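Glycoside hydrolase family 31 (Trueperella pyogenes, PDB 5I0F) degrades cycloalternan, a cyclic glucose oligosaccharide, as a family 31 glycoside hydrolase that works through a covalent intermediate. Local coordinates at residues Y107-L112 and E119-F124; E170-V175 and V218-G223; A288-W293 and K509-F514; I389-T394 and P432-P437; P570-Y575 and E611-G616. One frame throughout, in Å; residues are numbered along the deposited sequence.

Interaction 1. Residues Y107-L112 and E119-F124; sequences YYFEAL and ETSESF
Y107-L112 and E119-F124 run antiparallel, their directions 164° apart, as the two arms of a beta hairpin. A111 pairs with E119, E110 with T120 and Y107 with F124, but the register slips by one residue before the last pair. At the slip S121 keeps the pairing: its N bonds F109 O, and its OG, set between backbone N and carbonyl carbon (chi1 72°), takes the N-H of F109 at 2.8 Å and donates to E122 O, so a serine hydroxyl does the work of a backbone carbonyl. Beyond the slip, F124 CB sits over one face of the Y107 ring, 3.7 Å from its centroid, the rings barely overlapping; H4 bonds the Y107 hydroxyl. A water joins T120 OG1 to E110 OE1, and R45 pairs with E110 OE2. The face of Y107 and F124 is thus largely aromatic and buried; beside E110 and T120, charge and water mix with the Y108 ring, which meets T120 CG2, consistent with strand 118-126 lying at its sheet's margin.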
# COMPACT_ATOMS: atom_id res chain seq x y z
N TYR A 107 -18.81 -16.32 -29.04
CA TYR A 107 -18.21 -17.64 -28.80
C TYR A 107 -18.86 -18.35 -27.63
O TYR A 107 -19.47 -17.72 -26.77
CB TYR A 107 -16.67 -17.58 -28.63
CG TYR A 107 -16.20 -16.75 -27.45
CD1 TYR A 107 -16.05 -15.37 -27.56
CD2 TYR A 107 -15.93 -17.35 -26.22
CE1 TYR A 107 -15.66 -14.61 -26.46
CE2 TYR A 107 -15.52 -16.59 -25.12
CZ TYR A 107 -15.38 -15.22 -25.24
OH TYR A 107 -15.00 -14.46 -24.15
N TYR A 108 -18.75 -19.68 -27.64
CA TYR A 108 -19.22 -20.50 -26.54
C TYR A 108 -18.37 -21.76 -26.45
O TYR A 108 -17.61 -22.08 -27.37
CB TYR A 108 -20.71 -20.82 -26.70
CG TYR A 108 -21.08 -21.78 -27.83
CD1 TYR A 108 -21.12 -23.15 -27.62
CD2 TYR A 108 -21.43 -21.29 -29.10
CE1 TYR A 108 -21.46 -24.02 -28.64
CE2 TYR A 108 -21.77 -22.16 -30.13
CZ TYR A 108 -21.79 -23.52 -29.88
OH TYR A 108 -22.12 -24.39 -30.87
N PHE A 109 -18.51 -22.46 -25.34
CA PHE A 109 -17.72 -23.65 -25.06
C PHE A 109 -18.62 -24.87 -24.95
O PHE A 109 -19.75 -24.75 -24.51
CB PHE A 109 -16.95 -23.48 -23.77
CG PHE A 109 -16.04 -22.29 -23.78
CD1 PHE A 109 -14.75 -22.38 -24.32
CD2 PHE A 109 -16.46 -21.07 -23.28
CE1 PHE A 109 -13.91 -21.28 -24.33
CE2 PHE A 109 -15.63 -19.96 -23.31
CZ PHE A 109 -14.36 -20.07 -23.83
N GLU A 110 -18.08 -26.02 -25.32
CA GLU A 110 -18.76 -27.28 -25.20
C GLU A 110 -17.79 -28.32 -24.65
O GLU A 110 -16.71 -28.53 -25.22
CB GLU A 110 -19.28 -27.68 -26.57
CG GLU A 110 -20.38 -28.70 -26.56
CD GLU A 110 -20.71 -29.17 -27.95
OE1 GLU A 110 -21.64 -28.62 -28.56
OE2 GLU A 110 -19.99 -30.06 -28.46
N ALA A 111 -18.17 -28.98 -23.55
CA ALA A 111 -17.33 -29.99 -22.92
C ALA A 111 -18.02 -31.35 -22.94
O ALA A 111 -19.24 -31.41 -22.91
CB ALA A 111 -17.04 -29.60 -21.47
N LEU A 112 -17.21 -32.41 -22.96
CA LEU A 112 -17.70 -33.77 -22.75
C LEU A 112 -17.12 -34.29 -21.43
O LEU A 112 -15.89 -34.39 -21.27
CB LEU A 112 -17.31 -34.69 -23.90
CG LEU A 112 -17.93 -36.09 -23.91
CD1 LEU A 112 -19.44 -36.03 -24.11
CD2 LEU A 112 -17.28 -36.94 -25.00
N GLU A 119 -21.79 -30.59 -21.81
CA GLU A 119 -22.08 -29.31 -21.17
C GLU A 119 -21.76 -28.19 -22.15
O GLU A 119 -20.79 -28.27 -22.89
CB GLU A 119 -21.27 -29.15 -19.88
CG GLU A 119 -21.86 -29.98 -18.74
CD GLU A 119 -21.16 -29.78 -17.41
OE1 GLU A 119 -21.79 -30.11 -16.38
OE2 GLU A 119 -20.00 -29.30 -17.37
N THR A 120 -22.60 -27.16 -22.12
CA THR A 120 -22.48 -26.03 -23.03
C THR A 120 -22.59 -24.74 -22.22
O THR A 120 -23.47 -24.60 -21.39
CB THR A 120 -23.57 -26.06 -24.11
OG1 THR A 120 -23.55 -27.33 -24.78
CG2 THR A 120 -23.33 -24.97 -25.14
N SER A 121 -21.67 -23.81 -22.47
CA SER A 121 -21.69 -22.52 -21.78
C SER A 121 -22.72 -21.58 -22.40
O SER A 121 -23.31 -21.87 -23.44
CB SER A 121 -20.30 -21.88 -21.84
OG SER A 121 -19.98 -21.40 -23.15
N GLU A 122 -22.92 -20.44 -21.75
CA GLU A 122 -23.58 -19.29 -22.38
C GLU A 122 -22.75 -18.78 -23.56
O GLU A 122 -21.57 -19.15 -23.76
CB GLU A 122 -23.85 -18.15 -21.37
CG GLU A 122 -22.69 -17.82 -20.41
CD GLU A 122 -22.68 -16.40 -19.84
OE1 GLU A 122 -22.89 -15.41 -20.58
OE2 GLU A 122 -22.41 -16.27 -18.62
N SER A 123 -23.37 -17.92 -24.35
CA SER A 123 -22.69 -17.22 -25.42
C SER A 123 -21.99 -15.96 -24.89
O SER A 123 -22.55 -15.25 -24.06
CB SER A 123 -23.71 -16.84 -26.47
OG SER A 123 -23.05 -16.18 -27.51
N PHE A 124 -20.78 -15.70 -25.38
CA PHE A 124 -20.00 -14.52 -25.01
C PHE A 124 -19.66 -13.65 -26.24
O PHE A 124 -19.35 -14.19 -27.30
CB PHE A 124 -18.68 -14.95 -24.35
CG PHE A 124 -18.86 -15.70 -23.05
CD1 PHE A 124 -18.97 -15.03 -21.85
CD2 PHE A 124 -18.91 -17.10 -23.04
CE1 PHE A 124 -19.14 -15.72 -20.65
CE2 PHE A 124 -19.04 -17.79 -21.85
CZ PHE A 124 -19.16 -17.10 -20.66
O HOH W 1 -23.96 -27.74 -27.38

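Interaction 2. Residues E170-V175 and V218-G223; sequences EGDEHV and VVNEAG
H174 lays its imidazole edge against the carboxylate of E221: NE2 donates to OE2 at 2.8 Å, using the anti lone pair, with the oxygen almost in the ring plane. Ring and carboxylate are nearly coplanar, 19° apart, although the two side chains cross at about a right angle. D186 takes the ND1 side, so the ring is held at both nitrogens, and two carboxylates would be expected to favour a protonated imidazole. D172 meets the same loop from the type I beta turn E170-E173. Its OD2 receives the N-H of E221 at 3.1 Å, from well above the carboxylate plane. With CG between backbone N and carbonyl carbon (chi1 67°), D172 is directed at the N220-E221 backbone; OD1 accepts a water that also donates to E170 OE1. E173 lays its extended chain across V218, whose CG1 lies 3.6 Å from E173 OE1. The two oxygens share the polar partners, OE1 taking E170 N and OE2 R145 and W226. Backbone bonds between H174 and V219 begin the sheet pairing, and V175 meets V218 beyond it. The contact lies where strand 174-179, at the edge of a five-stranded mixed sheet, pairs antiparallel with strand 212-219; strand 225-230 flanks the latter, and W665 stacks on the H174 ring.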
# COMPACT_ATOMS: atom_id res chain seq x y z
N GLU A 170 13.30 16.23 -21.12
CA GLU A 170 14.61 16.73 -21.59
C GLU A 170 15.77 15.96 -20.94
O GLU A 170 15.60 15.26 -19.93
CB GLU A 170 14.72 18.24 -21.34
CG GLU A 170 13.65 19.00 -22.11
CD GLU A 170 13.77 20.52 -22.06
OE1 GLU A 170 14.56 21.04 -21.26
OE2 GLU A 170 13.07 21.19 -22.85
N GLY A 171 16.93 16.06 -21.56
CA GLY A 171 18.08 15.19 -21.28
C GLY A 171 18.60 15.19 -19.86
O GLY A 171 19.08 14.16 -19.37
N ASP A 172 18.48 16.31 -19.17
CA ASP A 172 18.93 16.40 -17.78
C ASP A 172 17.80 16.26 -16.74
O ASP A 172 18.02 16.57 -15.57
CB ASP A 172 19.66 17.71 -17.54
CG ASP A 172 18.74 18.93 -17.64
OD1 ASP A 172 17.75 18.90 -18.44
OD2 ASP A 172 19.03 19.90 -16.91
N GLU A 173 16.62 15.79 -17.16
CA GLU A 173 15.48 15.72 -16.25
C GLU A 173 15.37 14.37 -15.54
O GLU A 173 15.67 13.32 -16.13
CB GLU A 173 14.18 16.07 -16.97
CG GLU A 173 14.06 17.58 -17.15
CD GLU A 173 12.84 18.05 -17.91
OE1 GLU A 173 12.28 17.31 -18.75
OE2 GLU A 173 12.45 19.22 -17.70
N HIS A 174 14.92 14.42 -14.29
CA HIS A 174 14.71 13.28 -13.41
C HIS A 174 13.24 13.24 -13.01
O HIS A 174 12.59 14.29 -12.88
CB HIS A 174 15.56 13.45 -12.17
CG HIS A 174 17.00 13.66 -12.47
ND1 HIS A 174 17.87 12.61 -12.63
CD2 HIS A 174 17.71 14.79 -12.70
CE1 HIS A 174 19.08 13.09 -12.90
NE2 HIS A 174 19.00 14.40 -12.96
N VAL A 175 12.71 12.03 -12.85
CA VAL A 175 11.30 11.83 -12.60
C VAL A 175 11.12 11.18 -11.23
O VAL A 175 11.60 10.08 -11.00
CB VAL A 175 10.63 10.96 -13.69
CG1 VAL A 175 9.12 10.91 -13.47
CG2 VAL A 175 10.93 11.51 -15.07
N VAL A 218 8.97 16.38 -12.41
CA VAL A 218 10.06 16.22 -13.35
C VAL A 218 10.99 17.39 -13.10
O VAL A 218 10.58 18.54 -13.23
CB VAL A 218 9.56 16.21 -14.80
CG1 VAL A 218 10.73 15.97 -15.75
CG2 VAL A 218 8.46 15.17 -15.03
N VAL A 219 12.22 17.09 -12.72
CA VAL A 219 13.13 18.10 -12.17
C VAL A 219 14.39 18.13 -13.00
O VAL A 219 14.99 17.09 -13.23
CB VAL A 219 13.47 17.80 -10.69
CG1 VAL A 219 14.29 18.94 -10.09
CG2 VAL A 219 12.18 17.61 -9.90
N ASN A 220 14.79 19.32 -13.47
CA ASN A 220 16.03 19.47 -14.25
C ASN A 220 17.20 19.81 -13.34
O ASN A 220 17.02 19.98 -12.14
CB ASN A 220 15.86 20.44 -15.44
CG ASN A 220 15.85 21.91 -15.05
OD1 ASN A 220 16.27 22.33 -13.96
ND2 ASN A 220 15.41 22.74 -15.98
N GLU A 221 18.38 19.92 -13.91
CA GLU A 221 19.60 20.12 -13.12
C GLU A 221 19.98 21.58 -12.96
O GLU A 221 21.02 21.89 -12.38
CB GLU A 221 20.73 19.27 -13.72
CG GLU A 221 20.45 17.79 -13.50
CD GLU A 221 21.53 16.86 -14.03
OE1 GLU A 221 22.46 17.34 -14.66
OE2 GLU A 221 21.41 15.63 -13.80
N ALA A 222 19.12 22.47 -13.47
CA ALA A 222 19.14 23.90 -13.19
C ALA A 222 18.24 24.30 -12.02
O ALA A 222 18.21 25.46 -11.64
CB ALA A 222 18.69 24.66 -14.42
N GLY A 223 17.48 23.36 -11.46
CA GLY A 223 16.57 23.65 -10.34
C GLY A 223 15.12 23.97 -10.71
O GLY A 223 14.36 24.42 -9.86
O HOH W 2 15.81 20.88 -18.83

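Interaction 3. Residues A288-W293 and K509-F514; sequences AEMPEW and KYPVTF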
# COMPACT_ATOMS: atom_id res chain seq x y z
N ALA A 288 -3.00 16.64 7.52
CA ALA A 288 -3.70 17.17 8.69
C ALA A 288 -2.71 17.55 9.80
O ALA A 288 -1.61 16.99 9.85
CB ALA A 288 -4.64 16.07 9.21
N GLU A 289 -3.11 18.44 10.71
CA GLU A 289 -2.37 18.65 11.96
C GLU A 289 -2.43 17.37 12.83
O GLU A 289 -3.47 16.70 12.89
CB GLU A 289 -2.95 19.78 12.79
CG GLU A 289 -2.91 21.19 12.16
CD GLU A 289 -4.28 21.82 12.11
OE1 GLU A 289 -4.46 22.95 12.53
OE2 GLU A 289 -5.21 21.16 11.62
N MET A 290 -1.32 17.06 13.52
CA MET A 290 -1.24 15.86 14.36
C MET A 290 -0.73 16.22 15.75
O MET A 290 -0.05 17.21 15.92
CB MET A 290 -0.32 14.82 13.72
CG MET A 290 -0.93 14.10 12.53
SD MET A 290 -2.24 12.97 13.06
CE MET A 290 -3.20 12.80 11.58
N PRO A 291 -1.08 15.39 16.76
CA PRO A 291 -0.59 15.64 18.11
C PRO A 291 0.88 15.25 18.26
O PRO A 291 1.35 14.35 17.54
CB PRO A 291 -1.48 14.75 18.96
CG PRO A 291 -1.84 13.61 18.07
CD PRO A 291 -1.82 14.12 16.66
N GLU A 292 1.59 15.90 19.17
CA GLU A 292 3.05 15.66 19.34
C GLU A 292 3.42 14.23 19.71
O GLU A 292 4.52 13.77 19.39
CB GLU A 292 3.69 16.64 20.33
CG GLU A 292 3.13 16.65 21.76
CD GLU A 292 3.57 15.47 22.63
OE1 GLU A 292 4.77 15.09 22.54
OE2 GLU A 292 2.73 14.93 23.43
N TRP A 293 2.51 13.52 20.38
CA TRP A 293 2.82 12.14 20.81
C TRP A 293 3.05 11.15 19.67
O TRP A 293 3.62 10.09 19.92
CB TRP A 293 1.78 11.58 21.81
CG TRP A 293 0.29 11.62 21.39
CD1 TRP A 293 -0.63 12.56 21.76
CD2 TRP A 293 -0.41 10.67 20.58
NE1 TRP A 293 -1.86 12.26 21.23
CE2 TRP A 293 -1.76 11.12 20.49
CE3 TRP A 293 -0.05 9.49 19.92
CZ2 TRP A 293 -2.73 10.42 19.78
CZ3 TRP A 293 -1.04 8.79 19.21
CH2 TRP A 293 -2.36 9.26 19.15
N LYS A 509 -11.25 13.46 19.18
CA LYS A 509 -9.86 13.05 19.10
C LYS A 509 -9.20 13.41 17.77
O LYS A 509 -9.88 13.64 16.77
CB LYS A 509 -9.78 11.54 19.35
CG LYS A 509 -10.16 11.18 20.78
CD LYS A 509 -10.18 9.69 20.95
CE LYS A 509 -10.48 9.29 22.39
NZ LYS A 509 -9.22 9.15 23.14
N TYR A 510 -7.87 13.46 17.76
CA TYR A 510 -7.12 13.58 16.51
C TYR A 510 -7.32 12.33 15.62
O TYR A 510 -7.47 11.24 16.14
CB TYR A 510 -5.63 13.70 16.79
CG TYR A 510 -5.18 15.07 17.21
CD1 TYR A 510 -4.73 15.98 16.26
CD2 TYR A 510 -5.14 15.43 18.54
CE1 TYR A 510 -4.28 17.25 16.64
CE2 TYR A 510 -4.70 16.68 18.93
CZ TYR A 510 -4.28 17.59 17.98
OH TYR A 510 -3.84 18.82 18.38
N PRO A 511 -7.31 12.50 14.29
CA PRO A 511 -7.59 11.39 13.36
C PRO A 511 -6.34 10.56 13.11
O PRO A 511 -5.79 10.51 12.00
CB PRO A 511 -8.04 12.13 12.09
CG PRO A 511 -7.21 13.39 12.11
CD PRO A 511 -7.21 13.79 13.57
N VAL A 512 -5.88 9.89 14.17
CA VAL A 512 -4.68 9.11 14.11
C VAL A 512 -5.07 7.71 13.59
O VAL A 512 -5.41 6.81 14.37
CB VAL A 512 -3.96 9.07 15.46
CG1 VAL A 512 -2.72 8.20 15.37
CG2 VAL A 512 -3.56 10.48 15.89
N THR A 513 -5.06 7.58 12.27
CA THR A 513 -5.09 6.28 11.60
C THR A 513 -3.69 5.95 11.08
O THR A 513 -2.91 6.86 10.80
CB THR A 513 -6.08 6.24 10.42
OG1 THR A 513 -5.75 7.24 9.44
CG2 THR A 513 -7.47 6.48 10.94
N PHE A 514 -3.39 4.67 10.95
CA PHE A 514 -2.06 4.19 10.56
C PHE A 514 -2.32 3.11 9.51
O PHE A 514 -2.76 2.01 9.86
CB PHE A 514 -1.37 3.63 11.82
CG PHE A 514 0.09 3.29 11.69
CD1 PHE A 514 1.02 4.20 11.23
CD2 PHE A 514 0.55 2.05 12.12
CE1 PHE A 514 2.37 3.87 11.17
CE2 PHE A 514 1.90 1.72 12.10
CZ PHE A 514 2.82 2.63 11.61
O HOH W 3 -1.49 19.69 16.19
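Y510 and P291 make a CH-pi contact: P291 CD stands over one face of the Y510 ring, toward its rim, 3.8 Å from the centroid. The two side chains slide past each other in opposite directions, with P291 CB and CG also close to the ring carbons, and E289 O meets the ring's edge in its plane. A rigid, flat-sided proline suits such a face. Its CG also lies over one face of the W293 indole, so the ring of P291 touches both aromatics. W293 and V512 reach toward each other tip to tip, CH2 to CG2 at 3.7 Å. M290 folds back, bent at the CB-CG bond (chi2 -71°), which brings SD toward V512 CG2; M290 CE beyond it lies 3.5 Å from P511 O. The loop after helix 273-284, leading to barrel strand 297-300, thereby packs on the approach to barrel strand 513-515, with V512 resting also on I385 of strand 383-388 and P511 on R505 of helix 485-506.

Interaction 4. Residues I389-T394 and P432-P437; sequences IPLQKT and PNALMP
Two loops, I389-T394 and P432-P437, run roughly antiparallel, 134° apart, and are joined by a single bridge in which Q392 and L435 exchange backbone bonds, each N-H to the other's carbonyl O at 2.9 Å. Aliphatic side chains flank this bridge. L391 brings CB to 3.9 Å from A434 CB and CD2 to 3.4 Å from L435 O, and its CD2 also meets M436 CB; the short alanine lets the leucine come near. L435 reaches the other way: T394 CG2 touches its CG at 3.6 Å, the two side chains crossing at about a right angle. T394 CG2 is anti to its own carbonyl carbon, which turns the methyl to L435; T394 OG1 lies 3.2 Å from N433 O, a weak bond at most. A water accepts T394 N and donates to P432 O. At the other end, P437 CD abuts P390 O at 3.2 Å; this carbonyl is buried and has no polar partner. The paired loops lie beside the glycan pocket lined by W429 and W430, with K393 NZ bonded to E335 O. I389-T394 follows barrel strand 383-388 and leads to helix 400-412, and P432-P437 lies between that helix and helix 442-450. Q392 bonds Q405 and touches W448, L435 rests on I410, and Y492 of helix 485-506 covers P390 and M436.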
# COMPACT_ATOMS: atom_id res chain seq x y z
N ILE A 389 -9.34 -4.17 9.96
CA ILE A 389 -9.29 -4.62 8.58
C ILE A 389 -10.68 -4.27 7.95
O ILE A 389 -11.71 -4.40 8.64
CB ILE A 389 -9.03 -6.15 8.54
CG1 ILE A 389 -8.87 -6.69 7.12
CG2 ILE A 389 -10.16 -6.93 9.19
CD1 ILE A 389 -7.55 -6.37 6.51
N PRO A 390 -10.71 -3.82 6.68
CA PRO A 390 -12.02 -3.45 6.08
C PRO A 390 -12.65 -4.67 5.38
O PRO A 390 -12.88 -4.66 4.17
CB PRO A 390 -11.65 -2.36 5.09
CG PRO A 390 -10.28 -2.76 4.60
CD PRO A 390 -9.63 -3.58 5.70
N LEU A 391 -12.86 -5.71 6.17
CA LEU A 391 -13.42 -6.99 5.74
C LEU A 391 -14.25 -7.58 6.88
O LEU A 391 -13.98 -7.34 8.06
CB LEU A 391 -12.34 -7.99 5.34
CG LEU A 391 -11.54 -7.66 4.07
CD1 LEU A 391 -10.35 -8.60 3.91
CD2 LEU A 391 -12.43 -7.72 2.83
N GLN A 392 -15.25 -8.38 6.52
CA GLN A 392 -16.11 -9.03 7.50
C GLN A 392 -16.06 -10.51 7.16
O GLN A 392 -16.61 -10.92 6.11
CB GLN A 392 -17.53 -8.51 7.40
CG GLN A 392 -18.49 -9.14 8.41
CD GLN A 392 -18.36 -8.57 9.81
OE1 GLN A 392 -18.41 -7.35 10.01
NE2 GLN A 392 -18.23 -9.44 10.79
N LYS A 393 -15.39 -11.29 8.00
CA LYS A 393 -15.26 -12.73 7.76
C LYS A 393 -16.64 -13.38 7.63
O LYS A 393 -17.60 -12.95 8.25
CB LYS A 393 -14.50 -13.43 8.87
CG LYS A 393 -13.02 -13.12 8.99
CD LYS A 393 -12.45 -13.82 10.21
CE LYS A 393 -10.92 -13.87 10.18
NZ LYS A 393 -10.34 -14.66 11.30
N THR A 394 -16.70 -14.44 6.83
CA THR A 394 -17.88 -15.26 6.69
C THR A 394 -17.55 -16.77 6.81
O THR A 394 -18.21 -17.58 6.17
CB THR A 394 -18.55 -15.03 5.32
OG1 THR A 394 -17.62 -15.37 4.28
CG2 THR A 394 -18.96 -13.58 5.15
N PRO A 432 -9.89 -14.85 2.71
CA PRO A 432 -10.56 -15.24 1.47
C PRO A 432 -12.10 -15.31 1.64
O PRO A 432 -12.59 -15.73 2.70
CB PRO A 432 -9.96 -16.63 1.17
CG PRO A 432 -9.54 -17.17 2.48
CD PRO A 432 -9.13 -15.98 3.30
N ASN A 433 -12.82 -14.80 0.65
CA ASN A 433 -14.30 -14.80 0.63
C ASN A 433 -15.00 -13.92 1.67
O ASN A 433 -16.23 -13.96 1.81
CB ASN A 433 -14.84 -16.24 0.71
CG ASN A 433 -14.36 -17.11 -0.44
OD1 ASN A 433 -13.85 -18.22 -0.23
ND2 ASN A 433 -14.51 -16.61 -1.67
N ALA A 434 -14.24 -13.08 2.37
CA ALA A 434 -14.84 -12.11 3.29
C ALA A 434 -15.68 -11.07 2.53
O ALA A 434 -15.43 -10.80 1.35
CB ALA A 434 -13.74 -11.41 4.08
N LEU A 435 -16.65 -10.49 3.23
CA LEU A 435 -17.44 -9.36 2.72
C LEU A 435 -16.60 -8.10 2.84
O LEU A 435 -15.70 -8.03 3.68
CB LEU A 435 -18.70 -9.16 3.55
CG LEU A 435 -19.65 -10.35 3.65
CD1 LEU A 435 -20.66 -10.11 4.75
CD2 LEU A 435 -20.32 -10.56 2.32
N MET A 436 -16.90 -7.12 1.99
CA MET A 436 -16.18 -5.86 2.03
C MET A 436 -17.18 -4.71 2.24
O MET A 436 -18.04 -4.50 1.40
CB MET A 436 -15.39 -5.72 0.72
CG MET A 436 -14.32 -4.66 0.73
SD MET A 436 -13.17 -4.87 -0.68
CE MET A 436 -12.00 -3.59 -0.25
N PRO A 437 -17.06 -3.97 3.36
CA PRO A 437 -18.00 -2.88 3.56
C PRO A 437 -17.81 -1.79 2.52
O PRO A 437 -16.67 -1.55 2.03
CB PRO A 437 -17.64 -2.34 4.96
CG PRO A 437 -16.21 -2.72 5.17
CD PRO A 437 -16.02 -4.01 4.41
O HOH W 4 -14.32 -14.78 5.27

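Interaction 5. Residues P570-Y575 and E611-G616; sequences PEAELY and EQTGCG
A572, T613 and C615 carry most of this small contact, 140 Å² in total. A572 opens the first turn of helix 572-583, right after E571 at its N-cap, and its CB points at the end of helix 606-613. It meets C615 CB at 3.6 Å and T613 OG1 at 3.8 Å, and C615 SG also comes near; a methyl is small enough to let a helix start lie this close to a neighbouring helix end. T613 CG2, anti to the threonine's carbonyl carbon, lies 3.6 Å from P570 O and 3.7 Å from A572 N. Its OG1 (chi1 62°) is turned back to its own helix, bonding V609 O and weakly C615 N. Threonine suits the place because one branch packs while the other is satisfied. Just beyond, G614 has the positive phi of a Schellman motif, ending the helix and swinging C615 round to A572. Helix 572-583 lies between barrel strands 558-561 and 587-590, and helix 606-613 follows the last strand, so the contact joins two outer elements of the barrel domain; L618 of helix 617-646 touches both A572 and T613. P570 O, buried against the T613 methyl, has no polar partner; E571 OE1 bonds W537 instead of the facing segment. The start of one helix and the end of the other therefore meet mainly by apolar packing.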
# COMPACT_ATOMS: atom_id res chain seq x y z
N PRO A 570 16.13 -9.66 13.22
CA PRO A 570 17.25 -9.17 12.45
C PRO A 570 18.56 -9.40 13.19
O PRO A 570 18.57 -9.38 14.42
CB PRO A 570 16.96 -7.66 12.34
CG PRO A 570 16.06 -7.37 13.47
CD PRO A 570 15.20 -8.57 13.56
N GLU A 571 19.63 -9.63 12.44
CA GLU A 571 20.98 -9.71 13.02
C GLU A 571 21.28 -8.40 13.75
O GLU A 571 20.72 -7.34 13.39
CB GLU A 571 22.04 -9.98 11.93
CG GLU A 571 22.43 -8.76 11.07
CD GLU A 571 23.66 -8.98 10.19
OE1 GLU A 571 23.62 -8.65 8.97
OE2 GLU A 571 24.69 -9.46 10.72
N ALA A 572 22.16 -8.45 14.75
CA ALA A 572 22.36 -7.30 15.65
C ALA A 572 22.73 -6.04 14.87
O ALA A 572 22.23 -4.97 15.15
CB ALA A 572 23.44 -7.61 16.70
N GLU A 573 23.62 -6.17 13.89
CA GLU A 573 24.14 -5.03 13.16
C GLU A 573 23.04 -4.31 12.36
O GLU A 573 23.02 -3.07 12.29
CB GLU A 573 25.27 -5.46 12.21
CG GLU A 573 26.03 -4.29 11.62
CD GLU A 573 27.15 -4.72 10.68
OE1 GLU A 573 27.92 -3.84 10.27
OE2 GLU A 573 27.23 -5.92 10.31
N LEU A 574 22.15 -5.09 11.76
CA LEU A 574 21.02 -4.53 11.03
C LEU A 574 20.08 -3.82 11.97
O LEU A 574 19.63 -2.71 11.68
CB LEU A 574 20.28 -5.63 10.23
CG LEU A 574 19.00 -5.19 9.51
CD1 LEU A 574 19.25 -4.05 8.54
CD2 LEU A 574 18.41 -6.41 8.83
N TYR A 575 19.77 -4.43 13.10
CA TYR A 575 18.92 -3.77 14.10
C TYR A 575 19.52 -2.43 14.52
O TYR A 575 18.84 -1.42 14.52
CB TYR A 575 18.68 -4.65 15.31
CG TYR A 575 17.57 -4.16 16.24
CD1 TYR A 575 16.23 -4.44 15.98
CD2 TYR A 575 17.87 -3.45 17.38
CE1 TYR A 575 15.22 -4.03 16.84
CE2 TYR A 575 16.87 -3.03 18.26
CZ TYR A 575 15.55 -3.32 17.98
OH TYR A 575 14.57 -2.91 18.87
N GLU A 611 18.75 -10.63 23.18
CA GLU A 611 18.77 -12.02 23.67
C GLU A 611 19.06 -13.00 22.53
O GLU A 611 19.97 -13.84 22.66
CB GLU A 611 17.46 -12.38 24.38
CG GLU A 611 17.22 -13.86 24.72
CD GLU A 611 18.25 -14.46 25.67
OE1 GLU A 611 18.77 -13.73 26.55
OE2 GLU A 611 18.54 -15.68 25.54
N GLN A 612 18.31 -12.90 21.43
CA GLN A 612 18.42 -13.88 20.34
C GLN A 612 19.74 -13.74 19.59
O GLN A 612 20.25 -14.74 19.10
CB GLN A 612 17.29 -13.78 19.32
CG GLN A 612 15.85 -13.85 19.80
CD GLN A 612 15.54 -15.04 20.67
OE1 GLN A 612 16.15 -16.09 20.57
NE2 GLN A 612 14.53 -14.88 21.52
N THR A 613 20.29 -12.52 19.51
CA THR A 613 21.56 -12.31 18.81
C THR A 613 22.79 -12.44 19.69
O THR A 613 23.88 -12.38 19.19
CB THR A 613 21.62 -10.92 18.11
OG1 THR A 613 21.51 -9.87 19.08
CG2 THR A 613 20.52 -10.78 17.06
N GLY A 614 22.61 -12.60 21.00
CA GLY A 614 23.72 -12.54 21.94
C GLY A 614 24.41 -11.18 22.00
O GLY A 614 25.55 -11.12 22.41
N CYS A 615 23.73 -10.11 21.58
CA CYS A 615 24.36 -8.79 21.51
C CYS A 615 23.75 -7.86 22.54
O CYS A 615 22.82 -7.08 22.26
CB CYS A 615 24.25 -8.19 20.11
SG CYS A 615 25.09 -6.59 20.00
N GLY A 616 24.28 -7.95 23.76
CA GLY A 616 23.72 -7.25 24.90
C GLY A 616 23.74 -5.73 24.75
O GLY A 616 22.82 -5.07 25.20

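How the interactions relate
The five contacts span the chain from its N-terminal sheet to the closing part of the barrel. Interaction 1 lies farthest out, in the N-terminal domain, and interaction 2 in a separate mixed sheet, their centres about 55 Å apart; both pair neighbouring strands in beta sheets outside the barrel. Interactions 3, 4 and 5 all fall in the family 31 TIM-barrel range: interaction 3 brings the loop before strand 297-300 against the chain leading into strand 513-515, interaction 4 is nested inside the loop it closes, and interaction 5 follows later. Interactions 3 and 4 are the nearest pair, about 9 Å between nearest atoms, yet none touch. Interaction 4 lies close to the glycan, the K393 side chain about 5 Å from a bound glucose.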